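Local structure of DUF176 (Nitrosomonas europaea, 2OMO) at residues A30-T34 / P69-V73. The protein is probably an oxidoreductase of the antibiotic biosynthesis monooxygenase family, though its substrate and the reaction it carries out remain unassigned. Residues are numbered along the deposited sequence; the frame is centred on the assembly and turned at random.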
ATOM      1  N   ALA A  30      -1.677 -11.847   1.940  1.00 15.62           N
ATOM      2  CA  ALA A  30      -1.697 -13.114   2.685  1.00 16.02           C
ATOM      3  C   ALA A  30      -3.121 -13.539   2.992  1.00 16.89           C
ATOM      4  O   ALA A  30      -3.881 -12.756   3.563  1.00 17.51           O
ATOM      5  CB  ALA A  30      -0.911 -13.013   3.978  1.00 16.54           C
ATOM      6  N   SER A  31      -3.457 -14.776   2.618  1.00 16.15           N
ATOM      7  CA  SER A  31      -4.750 -15.397   2.971  1.00 16.70           C
ATOM      8  C   SER A  31      -4.418 -16.458   4.029  1.00 16.56           C
ATOM      9  O   SER A  31      -3.576 -17.346   3.813  1.00 17.14           O
ATOM     10  CB  SER A  31      -5.465 -16.036   1.763  1.00 16.01           C
ATOM     11  OG  SER A  31      -5.714 -15.054   0.763  1.00 19.99           O
ATOM     12  N   VAL A  32      -5.052 -16.311   5.175  1.00 17.55           N
ATOM     13  CA  VAL A  32      -4.722 -17.049   6.375  1.00 17.92           C
ATOM     14  C   VAL A  32      -5.849 -18.049   6.637  1.00 17.68           C
ATOM     15  O   VAL A  32      -7.005 -17.767   6.340  1.00 16.02           O
ATOM     16  CB  VAL A  32      -4.558 -16.058   7.603  1.00 19.54           C
ATOM     17  CG1 VAL A  32      -4.346 -16.796   8.906  1.00 19.41           C
ATOM     18  CG2 VAL A  32      -3.406 -15.076   7.366  1.00 18.52           C
ATOM     19  N   LYS A  33      -5.490 -19.217   7.182  1.00 17.86           N
ATOM     20  CA  LYS A  33      -6.464 -20.213   7.634  1.00 20.03           C
ATOM     21  C   LYS A  33      -7.411 -19.585   8.649  1.00 19.14           C
ATOM     22  O   LYS A  33      -7.019 -18.825   9.496  1.00 18.51           O
ATOM     23  CB  LYS A  33      -5.790 -21.472   8.201  1.00 18.76           C
ATOM     24  CG  LYS A  33      -5.086 -22.279   7.089  1.00 19.71           C
ATOM     25  CD  LYS A  33      -4.452 -23.565   7.624  1.00 20.04           C
ATOM     26  CE  LYS A  33      -3.620 -24.243   6.531  1.00 22.34           C
ATOM     27  NZ  LYS A  33      -2.728 -25.278   7.126  1.00 23.66           N
ATOM     28  N   THR A  34      -8.681 -19.923   8.516  1.00 21.16           N
ATOM     29  CA  THR A  34      -9.751 -19.303   9.267  1.00 21.96           C
ATOM     30  C   THR A  34      -9.513 -19.329  10.809  1.00 22.81           C
ATOM     31  O   THR A  34      -9.886 -18.401  11.548  1.00 22.74           O
ATOM     32  CB  THR A  34     -11.052 -20.018   8.792  1.00 23.76           C
ATOM     33  OG1 THR A  34     -12.190 -19.156   8.909  1.00 29.95           O
ATOM     34  CG2 THR A  34     -11.230 -21.301   9.475  1.00 19.37           C
ATOM     35  N   PRO A  69     -11.747 -10.911   7.455  1.00 20.94           N
ATOM     36  CA  PRO A  69     -10.616 -10.916   8.420  1.00 20.35           C
ATOM     37  C   PRO A  69      -9.528 -11.938   8.112  1.00 18.39           C
ATOM     38  O   PRO A  69      -8.486 -11.902   8.736  1.00 18.94           O
ATOM     39  CB  PRO A  69     -11.289 -11.233   9.776  1.00 19.66           C
ATOM     40  CG  PRO A  69     -12.557 -11.978   9.405  1.00 21.70           C
ATOM     41  CD  PRO A  69     -13.017 -11.322   8.088  1.00 20.90           C
ATOM     42  N   THR A  70      -9.755 -12.867   7.194  1.00 18.65           N
ATOM     43  CA  THR A  70      -8.694 -13.837   6.875  1.00 18.58           C
ATOM     44  C   THR A  70      -7.720 -13.265   5.826  1.00 17.72           C
ATOM     45  O   THR A  70      -6.729 -13.904   5.487  1.00 18.39           O
ATOM     46  CB  THR A  70      -9.231 -15.226   6.407  1.00 18.99           C
ATOM     47  OG1 THR A  70      -9.920 -15.065   5.156  1.00 18.88           O
ATOM     48  CG2 THR A  70     -10.141 -15.874   7.507  1.00 18.63           C
ATOM     49  N   ARG A  71      -8.018 -12.066   5.324  1.00 16.78           N
ATOM     50  CA  ARG A  71      -7.227 -11.474   4.270  1.00 16.59           C
ATOM     51  C   ARG A  71      -6.404 -10.345   4.826  1.00 15.33           C
ATOM     52  O   ARG A  71      -6.945  -9.404   5.425  1.00 15.66           O
ATOM     53  CB  ARG A  71      -8.080 -11.016   3.082  1.00 17.26           C
ATOM     54  CG  ARG A  71      -9.018 -12.114   2.531  1.00 21.77           C
ATOM     55  CD  ARG A  71      -8.265 -13.358   2.385  1.00 26.01           C
ATOM     56  NE  ARG A  71      -9.065 -14.445   1.841  1.00 32.56           N
ATOM     57  CZ  ARG A  71      -9.104 -14.707   0.548  1.00 34.30           C
ATOM     58  NH1 ARG A  71      -8.409 -13.935  -0.268  1.00 36.19           N
ATOM     59  NH2 ARG A  71      -9.823 -15.719   0.077  1.00 36.74           N
ATOM     60  N   PHE A  72      -5.090 -10.485   4.677  1.00 14.36           N
ATOM     61  CA  PHE A  72      -4.146  -9.458   5.166  1.00 13.25           C
ATOM     62  C   PHE A  72      -3.261  -8.904   4.081  1.00 13.59           C
ATOM     63  O   PHE A  72      -2.973  -9.578   3.069  1.00 13.97           O
ATOM     64  CB  PHE A  72      -3.227 -10.045   6.266  1.00 13.93           C
ATOM     65  CG  PHE A  72      -3.973 -10.469   7.502  1.00 15.15           C
ATOM     66  CD1 PHE A  72      -4.115  -9.579   8.576  1.00 15.36           C
ATOM     67  CD2 PHE A  72      -4.597 -11.736   7.569  1.00 17.57           C
ATOM     68  CE1 PHE A  72      -4.843  -9.982   9.752  1.00 17.12           C
ATOM     69  CE2 PHE A  72      -5.310 -12.150   8.733  1.00 19.47           C
ATOM     70  CZ  PHE A  72      -5.428 -11.250   9.824  1.00 17.35           C
ATOM     71  N   VAL A  73      -2.755  -7.706   4.332  1.00 13.99           N
ATOM     72  CA  VAL A  73      -1.721  -7.090   3.452  1.00 14.63           C
ATOM     73  C   VAL A  73      -0.573  -6.583   4.332  1.00 14.70           C
ATOM     74  O   VAL A  73      -0.825  -5.942   5.379  1.00 14.04           O
ATOM     75  CB  VAL A  73      -2.290  -5.902   2.664  1.00 15.28           C
ATOM     76  CG1 VAL A  73      -1.139  -4.962   2.118  1.00 15.33           C
ATOM     77  CG2 VAL A  73      -3.201  -6.396   1.534  1.00 16.17           C
TER
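Ala30 and Phe72 form an antiparallel hydrogen-bonded pair. Ala30 N donates to Phe72 O at 2.8 Å, and Phe72 N returns an almost straight bond (172° at the hydrogen) to Ala30 O. On this face of the sheet the methyl of Ala30 lies beside Phe72 CB, both side chains buried.

Ser31 follows as the non-hydrogen-bonded partner of Arg71, on the other face. With Arg71 bent at its second torsion (chi2 -46°), the guanidinium folds back over the serine: Ser31 OG stands above one guanidinium face, offset toward its rim, 3.1 Å from Arg71 NH1. That approach has too poor an angle for a hydrogen bond; Ser31 OG is instead hydrogen-bonded to Glu106 OE2. Arg71 NE makes a weak, long ion pair with Asp68.

One residue further, Val32 N donates to Thr70 O at 3.0 Å, and the same oxygen receives a CA-H...O contact from Ser31 CA, so backbone pairing continues beyond the regular part of strand 71-78. A chi1 of 174° leaves Val32 CG2 beside the backbone N, and this branch meets the Phe72 ring obliquely, with CD2 3.6 Å away. Thr34 closes the contact more loosely: its CA lies 3.9 Å from Thr70 CG2, while Thr70 OG1 is hydrogen-bonded to Asp68 OD1.

The contact thus joins the two central strands of a four-stranded antiparallel sheet, 24-31 and 71-78, as in the ferredoxin-like fold of ABM-family proteins. Strand 57-65 flanks 71-78 through backbone bonds from Arg71 to Ser65, and Ser31 bonds likewise to Ala105. Phe40 of helix 37-51 touches Ala30 and Val32 and meets the Phe72 ring, and Leu116 of the second subunit also packs against Phe72.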